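Local coordinates for protein Two-component system sensor histidine kinase (Bacteroides thetaiotaomicron, PDB 3OTT) that probably senses saccharides outside the cell and relays the signal as a histidine kinase and DNA-binding regulator, this chain being the extracellular propeller and sandwich part, at residues Val485-Tyr490 / Asp496-Arg501; Leu641-Gln646 / Asp654-Ile659; Ser315-Thr320 / Gly344-Thr349. One frame throughout, in Å; residues are numbered along the deposited sequence.

Contact 1: residues Val485-Tyr490 / Asp496-Arg501; sequences VWVLLY and DKINPR
V485 and I498 pair with each other, as do V487 and D496, and these two pairs hold an antiparallel beta hairpin together. Each is a hydrogen-bonded pair. I498 N donates to V485 O at 2.7 Å, almost straight at 175°. V485 N returns a bond to I498 O at 2.9 Å. At the turn end, D496 N meets V487 O at 3.2 Å. V487 N reaches D496 O at 2.9 Å, but this bond is bent to 137°, and the donor is tilted from the carbonyl plane.

W486 and K497 form the non-hydrogen-bonded pair between them. Their side chains run alongside each other. K497 chi1 is 174°, which sets CG opposite the backbone N; CB and CG both lie over one face of the indole. K497 CB makes a CH-pi contact 3.9 Å from the centroid of the W486 six-membered ring. K497 CD comes to 3.5 Å from W486 CZ2. The indole N-H bonds to D480, which fixes the turn of the ring. Replacing W486 with an alanine would remove the indole; the D480 carboxylate would probably lose this donor and the K497 chain its flat support.

The other face of the sheet is mostly apolar. V487 CG2 touches I498 CD1 at 3.9 Å. L489 crosses the D496 side chain at about a right angle. The buried D496 carboxylate bonds to S470 through OD1.

The hairpin supplies the two middle strands of a four-stranded propeller blade. Strand 474-479 flanks 485-489, and strand 504-508 flanks 495-499. L488 reaches the next blade, at P519 and L522 of strand 519-524.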
loop_
_atom_site.group_PDB
_atom_site.type_symbol
_atom_site.label_atom_id
_atom_site.label_comp_id
_atom_site.label_asym_id
_atom_site.label_seq_id
_atom_site.Cartn_x
_atom_site.Cartn_y
_atom_site.Cartn_z
ATOM N N VAL B 485 22.965 36.565 16.114
ATOM C CA VAL B 485 22.177 35.729 15.239
ATOM C C VAL B 485 22.839 35.742 13.861
ATOM O O VAL B 485 23.072 36.810 13.265
ATOM C CB VAL B 485 20.692 36.198 15.134
ATOM C CG1 VAL B 485 19.941 35.245 14.236
ATOM C CG2 VAL B 485 20.020 36.227 16.471
ATOM N N TRP B 486 23.133 34.565 13.355
ATOM C CA TRP B 486 23.838 34.431 12.092
ATOM C C TRP B 486 22.830 33.948 11.064
ATOM O O TRP B 486 21.951 33.128 11.383
ATOM C CB TRP B 486 25.019 33.449 12.192
ATOM C CG TRP B 486 26.102 33.939 13.109
ATOM C CD1 TRP B 486 26.147 33.814 14.465
ATOM C CD2 TRP B 486 27.271 34.633 12.736
ATOM N NE1 TRP B 486 27.261 34.395 14.964
ATOM C CE2 TRP B 486 27.983 34.916 13.927
ATOM C CE3 TRP B 486 27.781 35.078 11.515
ATOM C CZ2 TRP B 486 29.201 35.608 13.938
ATOM C CZ3 TRP B 486 29.005 35.774 11.509
ATOM C CH2 TRP B 486 29.708 36.028 12.715
ATOM N N VAL B 487 22.978 34.460 9.847
ATOM C CA VAL B 487 21.907 34.422 8.863
ATOM C C VAL B 487 22.458 33.904 7.533
ATOM O O VAL B 487 23.394 34.494 6.976
ATOM C CB VAL B 487 21.421 35.823 8.616
ATOM C CG1 VAL B 487 20.330 35.815 7.518
ATOM C CG2 VAL B 487 20.938 36.436 9.894
ATOM N N LEU B 488 21.899 32.800 7.060
ATOM C CA LEU B 488 22.213 32.283 5.731
ATOM C C LEU B 488 21.139 32.791 4.722
ATOM O O LEU B 488 19.940 32.556 4.926
ATOM C CB LEU B 488 22.280 30.761 5.827
ATOM C CG LEU B 488 22.647 29.874 4.616
ATOM C CD1 LEU B 488 21.568 29.998 3.576
ATOM C CD2 LEU B 488 24.047 30.162 3.942
ATOM N N LEU B 489 21.568 33.552 3.703
ATOM C CA LEU B 489 20.689 34.026 2.615
ATOM C C LEU B 489 20.827 33.186 1.339
ATOM O O LEU B 489 21.855 32.639 1.085
ATOM C CB LEU B 489 20.903 35.530 2.293
ATOM C CG LEU B 489 20.802 36.419 3.559
ATOM C CD1 LEU B 489 22.173 36.570 4.266
ATOM C CD2 LEU B 489 20.186 37.735 3.299
ATOM N N TYR B 490 19.765 33.086 0.550
ATOM C CA TYR B 490 19.780 32.273 -0.668
ATOM C C TYR B 490 20.658 32.982 -1.723
ATOM O O TYR B 490 20.508 34.202 -1.973
ATOM C CB TYR B 490 18.340 32.058 -1.154
ATOM C CG TYR B 490 18.192 31.346 -2.504
ATOM C CD1 TYR B 490 18.387 29.950 -2.616
ATOM C CD2 TYR B 490 17.849 32.063 -3.683
ATOM C CE1 TYR B 490 18.248 29.277 -3.848
ATOM C CE2 TYR B 490 17.707 31.387 -4.948
ATOM C CZ TYR B 490 17.896 29.989 -5.002
ATOM O OH TYR B 490 17.770 29.304 -6.208
ATOM N N ASP B 496 25.262 37.026 7.184
ATOM C CA ASP B 496 24.981 38.251 7.891
ATOM C C ASP B 496 25.030 37.913 9.371
ATOM O O ASP B 496 24.741 36.769 9.751
ATOM C CB ASP B 496 23.620 38.847 7.455
ATOM C CG ASP B 496 23.709 39.681 6.126
ATOM O OD1 ASP B 496 24.815 39.856 5.584
ATOM O OD2 ASP B 496 22.668 40.177 5.601
ATOM N N LYS B 497 25.435 38.894 10.175
ATOM C CA LYS B 497 25.516 38.775 11.617
ATOM C C LYS B 497 24.643 39.876 12.190
ATOM O O LYS B 497 24.873 41.064 11.907
ATOM C CB LYS B 497 26.953 38.901 12.134
ATOM C CG LYS B 497 27.032 38.913 13.696
ATOM C CD LYS B 497 28.447 39.000 14.341
ATOM C CE LYS B 497 29.106 40.355 14.152
ATOM N NZ LYS B 497 28.818 41.256 15.241
ATOM N N ILE B 498 23.614 39.470 12.935
ATOM C CA ILE B 498 22.769 40.399 13.651
ATOM C C ILE B 498 23.091 40.474 15.168
ATOM O O ILE B 498 23.199 39.455 15.871
ATOM C CB ILE B 498 21.292 40.017 13.530
ATOM C CG1 ILE B 498 20.878 39.958 12.087
ATOM C CG2 ILE B 498 20.402 41.048 14.290
ATOM C CD1 ILE B 498 19.523 39.441 11.921
ATOM N N ASN B 499 23.251 41.681 15.657
ATOM C CA ASN B 499 23.335 41.906 17.085
ATOM C C ASN B 499 21.936 42.372 17.471
ATOM O O ASN B 499 21.562 43.490 17.190
ATOM C CB ASN B 499 24.422 42.908 17.428
ATOM C CG ASN B 499 24.477 43.238 18.907
ATOM O OD1 ASN B 499 23.449 43.257 19.588
ATOM N ND2 ASN B 499 25.694 43.532 19.409
ATOM N N PRO B 500 21.144 41.481 18.065
ATOM C CA PRO B 500 19.752 41.706 18.362
ATOM C C PRO B 500 19.510 42.863 19.343
ATOM O O PRO B 500 18.416 43.405 19.353
ATOM C CB PRO B 500 19.297 40.378 19.005
ATOM C CG PRO B 500 20.515 39.725 19.447
ATOM C CD PRO B 500 21.667 40.253 18.673
ATOM N N ARG B 501 20.522 43.237 20.140
ATOM C CA ARG B 501 20.380 44.282 21.152
ATOM C C ARG B 501 20.503 45.673 20.551
ATOM O O ARG B 501 19.721 46.542 20.886
ATOM C CB ARG B 501 21.391 44.078 22.295
ATOM C CG ARG B 501 21.049 42.837 23.212
ATOM C CD ARG B 501 22.268 42.297 24.028
ATOM N NE ARG B 501 23.544 42.327 23.282
ATOM C CZ ARG B 501 23.989 41.364 22.477
ATOM N NH1 ARG B 501 23.287 40.245 22.289
ATOM N NH2 ARG B 501 25.155 41.521 21.870
#

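Contact 2: residues Leu641-Gln646 / Asp654-Ile659; sequences LYINNQ and DDVPNI
L641 overlaps two residues of the loop 654-659, I659 near its backbone and V656 at its tip. Near the strand, L641 CB lies 4.2 Å from I659 CG1. I659 CG2 faces the main chain instead, 4.0 Å from L641 N. Farther out, L641 CD2 comes to 4.2 Å from V656 CG1. With chi1 at 173° the leucine CG lies opposite the backbone N, and chi2 of 65° turns CD2 to the valine.

V656 also meets I643. Its second methyl, CG2, and I643 CD1 approach tip to tip at 4.0 Å. V656 thus gives one methyl to each strand residue. L641 and I643 are two apart on the strand and turn their side chains to the same face. Y642 lies between them and belongs to the other face.

The side chains that meet are all apolar. All four touching residues are buried, and the spacings are those of ordinary van der Waals packing. Just beyond I643 the strand reverses in a type I' turn to Q646. Two backbone bonds close that turn, I643 N to Q646 O at 3.1 Å and Q646 N to I643 O at 2.9 Å.

The loop is anchored by polar ends beside this cluster. D655 makes salt bridges to R653 and K668, and N658 ND2 bonds to R90 O of the first propeller.

This belongs to the C-terminal beta-sandwich. Strand 637-643 runs between strands 646-648 and 674-679. V648 of the first joins the cluster, while F676 of the second and I665 of strand 664-667, in the other sheet, pack on L641.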
loop_
_atom_site.group_PDB
_atom_site.type_symbol
_atom_site.label_atom_id
_atom_site.label_comp_id
_atom_site.label_asym_id
_atom_site.label_seq_id
_atom_site.Cartn_x
_atom_site.Cartn_y
_atom_site.Cartn_z
ATOM N N LEU B 641 11.126 -25.545 25.839
ATOM C CA LEU B 641 10.967 -25.785 27.256
ATOM C C LEU B 641 11.469 -27.201 27.577
ATOM O O LEU B 641 11.065 -28.152 26.927
ATOM C CB LEU B 641 9.484 -25.667 27.643
ATOM C CG LEU B 641 9.096 -26.048 29.092
ATOM C CD1 LEU B 641 9.724 -25.101 30.088
ATOM C CD2 LEU B 641 7.613 -26.021 29.263
ATOM N N TYR B 642 12.358 -27.326 28.567
ATOM C CA TYR B 642 12.790 -28.613 29.082
ATOM C C TYR B 642 12.318 -28.796 30.516
ATOM O O TYR B 642 12.334 -27.842 31.338
ATOM C CB TYR B 642 14.313 -28.713 29.084
ATOM C CG TYR B 642 14.991 -28.648 27.730
ATOM C CD1 TYR B 642 15.100 -27.429 27.067
ATOM C CD2 TYR B 642 15.544 -29.782 27.142
ATOM C CE1 TYR B 642 15.723 -27.333 25.820
ATOM C CE2 TYR B 642 16.217 -29.709 25.864
ATOM C CZ TYR B 642 16.279 -28.452 25.235
ATOM O OH TYR B 642 16.864 -28.244 24.033
ATOM N N ILE B 643 11.898 -30.022 30.806
ATOM C CA ILE B 643 11.565 -30.443 32.153
ATOM C C ILE B 643 12.444 -31.660 32.422
ATOM O O ILE B 643 12.511 -32.592 31.594
ATOM C CB ILE B 643 10.081 -30.825 32.269
ATOM C CG1 ILE B 643 9.210 -29.577 32.136
ATOM C CG2 ILE B 643 9.818 -31.639 33.582
ATOM C CD1 ILE B 643 7.832 -29.857 31.625
ATOM N N ASN B 644 13.165 -31.624 33.550
ATOM C CA ASN B 644 14.145 -32.657 33.871
ATOM C C ASN B 644 15.018 -32.910 32.695
ATOM O O ASN B 644 15.393 -34.050 32.415
ATOM C CB ASN B 644 13.474 -33.967 34.305
ATOM C CG ASN B 644 12.597 -33.771 35.502
ATOM O OD1 ASN B 644 12.993 -33.102 36.467
ATOM N ND2 ASN B 644 11.388 -34.277 35.438
ATOM N N ASN B 645 15.344 -31.847 31.981
ATOM C CA ASN B 645 16.365 -31.988 30.991
ATOM C C ASN B 645 15.916 -32.745 29.719
ATOM O O ASN B 645 16.749 -33.122 28.887
ATOM C CB ASN B 645 17.579 -32.649 31.637
ATOM C CG ASN B 645 18.844 -32.270 30.964
ATOM O OD1 ASN B 645 19.111 -31.081 30.737
ATOM N ND2 ASN B 645 19.638 -33.279 30.586
ATOM N N GLN B 646 14.600 -32.888 29.552
ATOM C CA GLN B 646 13.987 -33.414 28.331
ATOM C C GLN B 646 13.115 -32.384 27.627
ATOM O O GLN B 646 12.240 -31.750 28.242
ATOM C CB GLN B 646 13.086 -34.575 28.695
ATOM C CG GLN B 646 13.816 -35.738 29.350
ATOM C CD GLN B 646 12.994 -36.984 29.271
ATOM O OE1 GLN B 646 12.591 -37.540 30.302
ATOM N NE2 GLN B 646 12.698 -37.427 28.033
ATOM N N ASP B 654 0.587 -34.155 26.826
ATOM C CA ASP B 654 -0.731 -33.598 27.174
ATOM C C ASP B 654 -0.709 -32.283 27.949
ATOM O O ASP B 654 -1.608 -31.448 27.811
ATOM C CB ASP B 654 -1.473 -34.606 28.090
ATOM C CG ASP B 654 -1.941 -35.811 27.339
ATOM O OD1 ASP B 654 -1.492 -35.967 26.170
ATOM O OD2 ASP B 654 -2.761 -36.591 27.893
ATOM N N ASP B 655 0.291 -32.115 28.793
ATOM C CA ASP B 655 0.162 -31.157 29.882
ATOM C C ASP B 655 1.051 -29.935 29.707
ATOM O O ASP B 655 1.356 -29.214 30.664
ATOM C CB ASP B 655 0.416 -31.863 31.231
ATOM C CG ASP B 655 1.776 -32.595 31.288
ATOM O OD1 ASP B 655 2.276 -33.078 30.236
ATOM O OD2 ASP B 655 2.344 -32.709 32.402
ATOM N N VAL B 656 1.471 -29.689 28.476
ATOM C CA VAL B 656 2.422 -28.633 28.263
ATOM C C VAL B 656 2.001 -27.807 27.058
ATOM O O VAL B 656 1.575 -28.370 26.079
ATOM C CB VAL B 656 3.862 -29.224 28.142
ATOM C CG1 VAL B 656 4.701 -28.382 27.318
ATOM C CG2 VAL B 656 4.469 -29.316 29.492
ATOM N N PRO B 657 2.093 -26.468 27.134
ATOM C CA PRO B 657 1.638 -25.697 25.952
ATOM C C PRO B 657 2.839 -25.370 25.033
ATOM O O PRO B 657 3.959 -25.817 25.309
ATOM C CB PRO B 657 1.022 -24.431 26.577
ATOM C CG PRO B 657 1.946 -24.195 27.805
ATOM C CD PRO B 657 2.398 -25.601 28.288
ATOM N N ASN B 658 2.568 -24.699 23.900
ATOM C CA ASN B 658 3.628 -24.180 23.038
ATOM C C ASN B 658 4.216 -22.968 23.676
ATOM O O ASN B 658 3.586 -21.888 23.720
ATOM C CB ASN B 658 3.160 -23.844 21.618
ATOM C CG ASN B 658 4.380 -23.709 20.626
ATOM O OD1 ASN B 658 5.513 -23.490 21.051
ATOM N ND2 ASN B 658 4.139 -23.874 19.357
ATOM N N ILE B 659 5.458 -23.155 24.129
ATOM C CA ILE B 659 6.204 -22.177 24.908
ATOM C C ILE B 659 6.349 -20.858 24.143
ATOM O O ILE B 659 6.381 -19.791 24.753
ATOM C CB ILE B 659 7.581 -22.748 25.350
ATOM C CG1 ILE B 659 8.228 -21.887 26.441
ATOM C CG2 ILE B 659 8.588 -22.886 24.150
ATOM C CD1 ILE B 659 7.444 -21.832 27.726
#

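Contact 3: residues Ser315-Thr320 / Gly344-Thr349; sequences SQITGT and GLIRFT. With TBR (hexatantalum dodecabromide), chain D.
I317 packs on F348 and I346 where a short helical turn lies against a beta-propeller blade. The turn, about 315-318, follows strand 310-313. Strand 344-348 is the third strand of the next blade.

The tight part centres on one methyl. I317 CG2 sits over a face of the F348 ring in a CH-pi contact, 4.1 Å from the centroid and 24° off the ring normal. Its closest ring atom is F348 CG, at 3.7 Å. The same methyl meets I346 CG2 at 4.3 Å. F348 holds CG between its backbone N and carbonyl carbon (chi1 65°), which folds the ring back over its own strand, with one face toward I317 CG2. I317 CD1 reaches the rim at F348 CE2. The ring also meets F339 edge-to-face and lies near Y337, so the isoleucine adds to an aromatic group within the blade.

The outer side is looser. T318 is only partly buried and comes no nearer than 4.4 Å, from its OG1 to I346 CD1. S315 and G319 are exposed; G319 N bonds to S315 O and closes the turn.

Q316 turns from the strand to the pocket of the bound hexatantalum dodecabromide, a heavy-atom cluster of the kind used for phasing. Its side chain is extended. Q316 NE2 bonds to A352 O and lies 3.6 Å from bromine BR2 of the cluster.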
loop_
_atom_site.group_PDB
_atom_site.type_symbol
_atom_site.label_atom_id
_atom_site.label_comp_id
_atom_site.label_asym_id
_atom_site.label_seq_id
_atom_site.Cartn_x
_atom_site.Cartn_y
_atom_site.Cartn_z
ATOM N N SER B 315 6.543 2.861 4.033
ATOM C CA SER B 315 5.416 1.984 4.185
ATOM C C SER B 315 5.592 1.099 5.412
ATOM O O SER B 315 4.627 0.587 5.911
ATOM C CB SER B 315 5.189 1.100 2.940
ATOM O OG SER B 315 6.348 0.360 2.612
ATOM N N GLN B 316 6.828 0.913 5.862
ATOM C CA GLN B 316 7.091 0.119 7.055
ATOM C C GLN B 316 6.622 0.876 8.324
ATOM O O GLN B 316 6.417 0.274 9.351
ATOM C CB GLN B 316 8.584 -0.298 7.146
ATOM C CG GLN B 316 8.907 -1.318 8.293
ATOM C CD GLN B 316 10.387 -1.636 8.425
ATOM O OE1 GLN B 316 11.074 -1.933 7.442
ATOM N NE2 GLN B 316 10.885 -1.584 9.639
ATOM N N ILE B 317 6.423 2.188 8.212
ATOM C CA ILE B 317 5.988 3.052 9.320
ATOM C C ILE B 317 4.493 3.250 9.768
ATOM O O ILE B 317 4.156 2.702 10.799
ATOM C CB ILE B 317 6.730 4.415 9.261
ATOM C CG1 ILE B 317 8.249 4.209 9.347
ATOM C CG2 ILE B 317 6.219 5.379 10.307
ATOM C CD1 ILE B 317 8.813 3.417 10.598
ATOM N N THR B 318 3.529 3.939 9.150
ATOM C CA THR B 318 2.868 3.948 7.827
ATOM C C THR B 318 1.881 2.809 7.496
ATOM O O THR B 318 0.716 2.929 7.849
ATOM C CB THR B 318 3.577 4.688 6.673
ATOM O OG1 THR B 318 3.482 6.109 6.914
ATOM C CG2 THR B 318 2.920 4.454 5.383
ATOM N N GLY B 319 2.305 1.739 6.828
ATOM C CA GLY B 319 1.348 0.787 6.264
ATOM C C GLY B 319 0.604 1.247 5.005
ATOM O O GLY B 319 -0.427 0.661 4.662
ATOM N N THR B 320 1.150 2.251 4.300
ATOM C CA THR B 320 0.556 2.863 3.093
ATOM C C THR B 320 1.625 3.023 2.031
ATOM O O THR B 320 2.795 3.063 2.351
ATOM C CB THR B 320 0.070 4.303 3.401
ATOM O OG1 THR B 320 -0.807 4.279 4.536
ATOM C CG2 THR B 320 -0.656 4.915 2.209
ATOM N N GLY B 344 4.151 16.358 3.458
ATOM C CA GLY B 344 3.571 16.336 4.811
ATOM C C GLY B 344 4.482 15.799 5.921
ATOM O O GLY B 344 5.697 15.587 5.731
ATOM N N LEU B 345 3.908 15.552 7.089
ATOM C CA LEU B 345 4.707 15.329 8.285
ATOM C C LEU B 345 4.196 14.119 9.061
ATOM O O LEU B 345 3.025 14.055 9.433
ATOM C CB LEU B 345 4.654 16.595 9.171
ATOM C CG LEU B 345 5.330 16.634 10.547
ATOM C CD1 LEU B 345 6.852 16.587 10.503
ATOM C CD2 LEU B 345 4.872 17.882 11.387
ATOM N N ILE B 346 5.101 13.213 9.377
ATOM C CA ILE B 346 4.730 11.973 10.000
ATOM C C ILE B 346 5.256 11.929 11.440
ATOM O O ILE B 346 6.476 12.109 11.648
ATOM C CB ILE B 346 5.246 10.784 9.201
ATOM C CG1 ILE B 346 4.840 10.905 7.723
ATOM C CG2 ILE B 346 4.750 9.438 9.803
ATOM C CD1 ILE B 346 5.585 9.918 6.826
ATOM N N ARG B 347 4.322 11.715 12.390
ATOM C CA ARG B 347 4.635 11.435 13.782
ATOM C C ARG B 347 4.535 9.942 14.103
ATOM O O ARG B 347 3.526 9.301 13.788
ATOM C CB ARG B 347 3.615 12.086 14.710
ATOM C CG ARG B 347 4.099 12.322 16.101
ATOM C CD ARG B 347 2.925 12.722 16.948
ATOM N NE ARG B 347 2.248 11.536 17.449
ATOM C CZ ARG B 347 1.346 11.537 18.426
ATOM N NH1 ARG B 347 1.000 12.674 19.007
ATOM N NH2 ARG B 347 0.823 10.386 18.843
ATOM N N PHE B 348 5.543 9.413 14.789
ATOM C CA PHE B 348 5.557 7.988 15.078
ATOM C C PHE B 348 6.519 7.730 16.235
ATOM O O PHE B 348 7.331 8.599 16.552
ATOM C CB PHE B 348 5.898 7.174 13.788
ATOM C CG PHE B 348 7.279 7.402 13.253
ATOM C CD1 PHE B 348 7.584 8.557 12.512
ATOM C CD2 PHE B 348 8.287 6.448 13.462
ATOM C CE1 PHE B 348 8.915 8.767 11.990
ATOM C CE2 PHE B 348 9.596 6.649 12.958
ATOM C CZ PHE B 348 9.919 7.842 12.232
ATOM N N THR B 349 6.428 6.592 16.893
ATOM C CA THR B 349 7.235 6.350 18.082
ATOM C C THR B 349 8.343 5.292 17.953
ATOM O O THR B 349 9.298 5.269 18.744
ATOM C CB THR B 349 6.371 5.930 19.272
ATOM O OG1 THR B 349 5.706 4.705 18.934
ATOM C CG2 THR B 349 5.334 7.030 19.609
HETATM TA TA1 TBR D . 10.568 -7.177 9.074
HETATM TA TA2 TBR D . 11.756 -9.063 10.672
HETATM TA TA3 TBR D . 11.360 -6.415 11.664
HETATM TA TA4 TBR D . 9.881 -8.601 12.679
HETATM TA TA5 TBR D . 8.670 -6.689 11.034
HETATM TA TA6 TBR D . 9.121 -9.248 10.039
HETATM BR BR1 TBR D . 12.755 -8.359 8.311
HETATM BR BR2 TBR D . 11.991 -5.034 9.483
HETATM BR BR3 TBR D . 8.675 -5.465 8.730
HETATM BR BR4 TBR D . 9.035 -8.573 7.526
HETATM BR BR5 TBR D . 13.682 -7.632 11.653
HETATM BR BR6 TBR D . 9.655 -4.523 12.155
HETATM BR BR7 TBR D . 7.693 -7.333 13.359
HETATM BR BR8 TBR D . 8.298 -10.580 12.137
HETATM BR BR9 TBR D . 11.806 -10.333 12.953
HETATM BR BRA TBR D . 11.183 -6.927 14.230
HETATM BR BRB TBR D . 6.753 -8.167 10.083
HETATM BR BRC TBR D . 10.819 -11.165 9.535
#

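From the N terminus, the chain builds the first propeller, which ends with strand 300-303. Contact 3 comes next: it closes a loop of 23 residues and sets the turn after strand 310-313 on the first full blade that follows in the second propeller. Contact 1 is later in that propeller and closes a short hairpin within a single blade. Contact 2 comes last, after the second propeller ends, and fixes a loop to the C-terminal sandwich. The three loops lie in series; none nests in or crosses another. Contacts 1 and 2 lie on opposite sides of the chain's centre, with their own centres about 70 Å apart.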